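PDB 1P71: DNA-binding protein HU, which binds and bends DNA as a histone-like homodimer, wrapping it to stabilise it against denaturation, and is essential for heterocyst differentiation. Local coordinates for residues F50-R55 and A73-A78. Residues are numbered along the deposited sequence; the frame is centred on the assembly and turned at random.
Sequences FESRER and ATRVPA. With nucleotides of chain A.
Ala78, Arg55 and Val76 carry this contact between two antiparallel strands. The backbones are joined by six N-H to O=C bonds, two at each of the pairs Glu51–Ala78, Arg53–Val76 and Arg55–Thr74. The bond from Ala78 N to Glu51 O is short, at 2.6 Å.

The side chains of these three pairs lie on the sheet face that meets DNA. Ala78 CB lies against one face of the Arg53 guanidinium, offset toward its rim and 3.4 Å from Arg53 CZ. The extended Arg53 chain runs past this methyl, with CG, CD and NE all near it. Its NE donates in plane to the anti lone pair of Glu51 OE2 at 3.2 Å, a salt bridge that helps fix the turn of the group. A bend at chi2 (-78°) carries the Arg55 guanidinium across Val76 CG2, which lies over the centre of one face, 3.9 Å from Arg55 CZ. O3' of DT11 of chain A lies over the opposite face, toward its rim. Arg55 NH1 donates a hydrogen bond to Glu54 O and a weak one, 3.1 Å long, to the phosphate oxygen OP1 of DT12 of chain A.

On the other face Glu54 and Arg75 run side by side. Glu54 OE2 and Arg75 NE form a long salt bridge of 3.5 Å, and water 1 links Glu54 OE1 to the same NE. Here Ser52 and Arg75 pack on Val89 of the second subunit.

The pairing forms the base of the DNA-binding hairpin of HU, strands 48-61 and 68-81. At its inner end Phe50 hydrogen-bonds through its backbone to Val42 of strand 42-44, and its ring packs against helix 18-37.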
loop_
_atom_site.group_PDB
_atom_site.type_symbol
_atom_site.label_atom_id
_atom_site.label_comp_id
_atom_site.label_asym_id
_atom_site.label_seq_id
_atom_site.Cartn_x
_atom_site.Cartn_y
_atom_site.Cartn_z
ATOM N N PHE C 50 -3.556 2.128 -5.044
ATOM C CA PHE C 50 -4.524 1.586 -4.114
ATOM C C PHE C 50 -5.895 1.676 -4.774
ATOM O O PHE C 50 -6.230 2.702 -5.362
ATOM C CB PHE C 50 -4.595 2.447 -2.852
ATOM C CG PHE C 50 -3.343 2.441 -2.015
ATOM C CD1 PHE C 50 -2.341 3.384 -2.249
ATOM C CD2 PHE C 50 -3.205 1.543 -0.954
ATOM C CE1 PHE C 50 -1.194 3.418 -1.465
ATOM C CE2 PHE C 50 -2.060 1.562 -0.158
ATOM C CZ PHE C 50 -1.055 2.491 -0.416
ATOM N N GLU C 51 -6.680 0.609 -4.660
ATOM C CA GLU C 51 -8.020 0.602 -5.196
ATOM C C GLU C 51 -8.917 -0.376 -4.457
ATOM O O GLU C 51 -8.455 -1.168 -3.652
ATOM C CB GLU C 51 -8.005 0.295 -6.693
ATOM C CG GLU C 51 -7.403 -1.037 -7.078
ATOM C CD GLU C 51 -7.526 -1.277 -8.556
ATOM O OE1 GLU C 51 -7.863 -0.325 -9.291
ATOM O OE2 GLU C 51 -7.312 -2.417 -8.983
ATOM N N SER C 52 -10.214 -0.249 -4.702
ATOM C CA SER C 52 -11.199 -1.176 -4.205
ATOM C C SER C 52 -11.340 -2.293 -5.260
ATOM O O SER C 52 -11.398 -2.022 -6.454
ATOM C CB SER C 52 -12.509 -0.413 -4.011
ATOM O OG SER C 52 -13.404 -1.109 -3.183
ATOM N N ARG C 53 -11.367 -3.545 -4.814
ATOM C CA ARG C 53 -11.599 -4.667 -5.706
ATOM C C ARG C 53 -12.867 -5.400 -5.308
ATOM O O ARG C 53 -13.085 -5.658 -4.128
ATOM C CB ARG C 53 -10.401 -5.615 -5.704
ATOM C CG ARG C 53 -9.255 -5.012 -6.505
ATOM C CD ARG C 53 -8.120 -5.932 -6.839
ATOM N NE ARG C 53 -7.012 -5.145 -7.377
ATOM C CZ ARG C 53 -5.732 -5.435 -7.217
ATOM N NH1 ARG C 53 -5.377 -6.500 -6.512
ATOM N NH2 ARG C 53 -4.800 -4.647 -7.758
ATOM N N GLU C 54 -13.696 -5.721 -6.298
ATOM C CA GLU C 54 -14.878 -6.535 -6.071
ATOM C C GLU C 54 -14.456 -7.964 -5.815
ATOM O O GLU C 54 -13.502 -8.457 -6.422
ATOM C CB GLU C 54 -15.851 -6.472 -7.251
ATOM C CG GLU C 54 -16.420 -5.095 -7.527
ATOM C CD GLU C 54 -17.283 -4.541 -6.394
ATOM O OE1 GLU C 54 -18.360 -5.111 -6.099
ATOM O OE2 GLU C 54 -16.894 -3.521 -5.803
ATOM N N ARG C 55 -15.137 -8.601 -4.869
ATOM C CA ARG C 55 -14.985 -10.034 -4.591
ATOM C C ARG C 55 -16.362 -10.676 -4.713
ATOM O O ARG C 55 -17.278 -10.283 -4.007
ATOM C CB ARG C 55 -14.432 -10.239 -3.174
ATOM C CG ARG C 55 -12.955 -9.825 -2.986
ATOM C CD ARG C 55 -12.016 -10.851 -3.536
ATOM N NE ARG C 55 -10.594 -10.508 -3.459
ATOM C CZ ARG C 55 -9.948 -9.746 -4.341
ATOM N NH1 ARG C 55 -10.602 -9.191 -5.364
ATOM N NH2 ARG C 55 -8.634 -9.537 -4.189
ATOM N N ALA C 73 -20.623 -11.758 -1.365
ATOM C CA ALA C 73 -19.824 -10.803 -2.140
ATOM C C ALA C 73 -19.383 -9.654 -1.251
ATOM O O ALA C 73 -20.113 -9.255 -0.362
ATOM C CB ALA C 73 -20.638 -10.261 -3.291
ATOM N N THR C 74 -18.183 -9.125 -1.497
ATOM C CA THR C 74 -17.690 -7.963 -0.762
ATOM C C THR C 74 -16.787 -7.099 -1.639
ATOM O O THR C 74 -16.682 -7.340 -2.846
ATOM C CB THR C 74 -16.979 -8.405 0.575
ATOM O OG1 THR C 74 -16.663 -7.244 1.366
ATOM C CG2 THR C 74 -15.612 -9.122 0.324
ATOM N N ARG C 75 -16.199 -6.062 -1.041
ATOM C CA ARG C 75 -15.140 -5.263 -1.662
ATOM C C ARG C 75 -13.998 -5.210 -0.683
ATOM O O ARG C 75 -14.211 -5.174 0.529
ATOM C CB ARG C 75 -15.564 -3.818 -1.935
ATOM C CG ARG C 75 -16.927 -3.596 -2.555
ATOM C CD ARG C 75 -17.419 -2.153 -2.444
ATOM N NE ARG C 75 -18.664 -1.932 -3.186
ATOM C CZ ARG C 75 -19.398 -0.806 -3.166
ATOM N NH1 ARG C 75 -19.059 0.230 -2.413
ATOM N NH2 ARG C 75 -20.485 -0.733 -3.905
ATOM N N VAL C 76 -12.779 -5.187 -1.206
ATOM C CA VAL C 76 -11.595 -5.105 -0.368
ATOM C C VAL C 76 -10.626 -4.081 -0.937
ATOM O O VAL C 76 -10.567 -3.892 -2.142
ATOM C CB VAL C 76 -10.874 -6.478 -0.289
ATOM C CG1 VAL C 76 -11.765 -7.534 0.415
ATOM C CG2 VAL C 76 -10.436 -6.942 -1.684
ATOM N N PRO C 77 -9.855 -3.424 -0.080
ATOM C CA PRO C 77 -8.794 -2.541 -0.568
ATOM C C PRO C 77 -7.634 -3.371 -1.170
ATOM O O PRO C 77 -7.360 -4.493 -0.712
ATOM C CB PRO C 77 -8.379 -1.768 0.693
ATOM C CG PRO C 77 -8.819 -2.594 1.849
ATOM C CD PRO C 77 -9.913 -3.480 1.398
ATOM N N ALA C 78 -7.010 -2.863 -2.228
ATOM C CA ALA C 78 -5.905 -3.570 -2.862
ATOM C C ALA C 78 -4.765 -2.616 -3.214
ATOM O O ALA C 78 -5.007 -1.469 -3.599
ATOM C CB ALA C 78 -6.394 -4.302 -4.088
ATOM P P DT A 12 -8.177 -10.439 -8.179
ATOM O OP1 DT A 12 -8.411 -9.128 -7.550
ATOM O OP2 DT A 12 -8.554 -10.684 -9.587
ATOM O "O5'" DT A 12 -6.625 -10.758 -8.001
ATOM C "C5'" DT A 12 -5.930 -10.605 -6.772
ATOM C "C4'" DT A 12 -4.482 -11.027 -6.993
ATOM O "O4'" DT A 12 -4.402 -12.459 -7.226
ATOM C "C3'" DT A 12 -3.769 -10.349 -8.166
ATOM O "O3'" DT A 12 -2.629 -9.636 -7.646
ATOM C "C2'" DT A 12 -3.410 -11.483 -9.129
ATOM C "C1'" DT A 12 -3.476 -12.739 -8.277
ATOM N N1 DT A 12 -3.926 -14.040 -8.953
ATOM C C2 DT A 12 -3.173 -15.173 -8.785
ATOM O O2 DT A 12 -2.152 -15.144 -8.138
ATOM N N3 DT A 12 -3.653 -16.317 -9.392
ATOM C C4 DT A 12 -4.816 -16.424 -10.130
ATOM O O4 DT A 12 -5.186 -17.475 -10.641
ATOM C C5 DT A 12 -5.571 -15.202 -10.274
ATOM C C7 DT A 12 -6.849 -15.170 -11.062
ATOM C C6 DT A 12 -5.100 -14.098 -9.679
ATOM P P DT A 11 -13.758 -13.873 -8.116
ATOM O OP1 DT A 11 -14.268 -12.516 -7.759
ATOM O OP2 DT A 11 -14.056 -14.429 -9.456
ATOM O "O5'" DT A 11 -12.156 -13.900 -7.893
ATOM C "C5'" DT A 11 -11.628 -13.767 -6.579
ATOM C "C4'" DT A 11 -10.146 -13.411 -6.503
ATOM O "O4'" DT A 11 -9.438 -14.619 -6.179
ATOM C "C3'" DT A 11 -9.447 -12.769 -7.708
ATOM O "O3'" DT A 11 -8.869 -11.550 -7.255
ATOM C "C2'" DT A 11 -8.329 -13.735 -8.058
ATOM C "C1'" DT A 11 -8.213 -14.674 -6.862
ATOM N N1 DT A 11 -7.968 -16.087 -7.330
ATOM C C2 DT A 11 -6.832 -16.776 -6.918
ATOM O O2 DT A 11 -6.005 -16.328 -6.154
ATOM N N3 DT A 11 -6.711 -18.038 -7.439
ATOM C C4 DT A 11 -7.572 -18.681 -8.328
ATOM O O4 DT A 11 -7.357 -19.820 -8.736
ATOM C C5 DT A 11 -8.726 -17.910 -8.733
ATOM C C7 DT A 11 -9.743 -18.481 -9.690
ATOM C C6 DT A 11 -8.863 -16.667 -8.227
HETATM O O HOH W 1 -20.293 -4.088 -4.568
HETATM O O HOH W 2 -18.719 -7.297 -4.633
#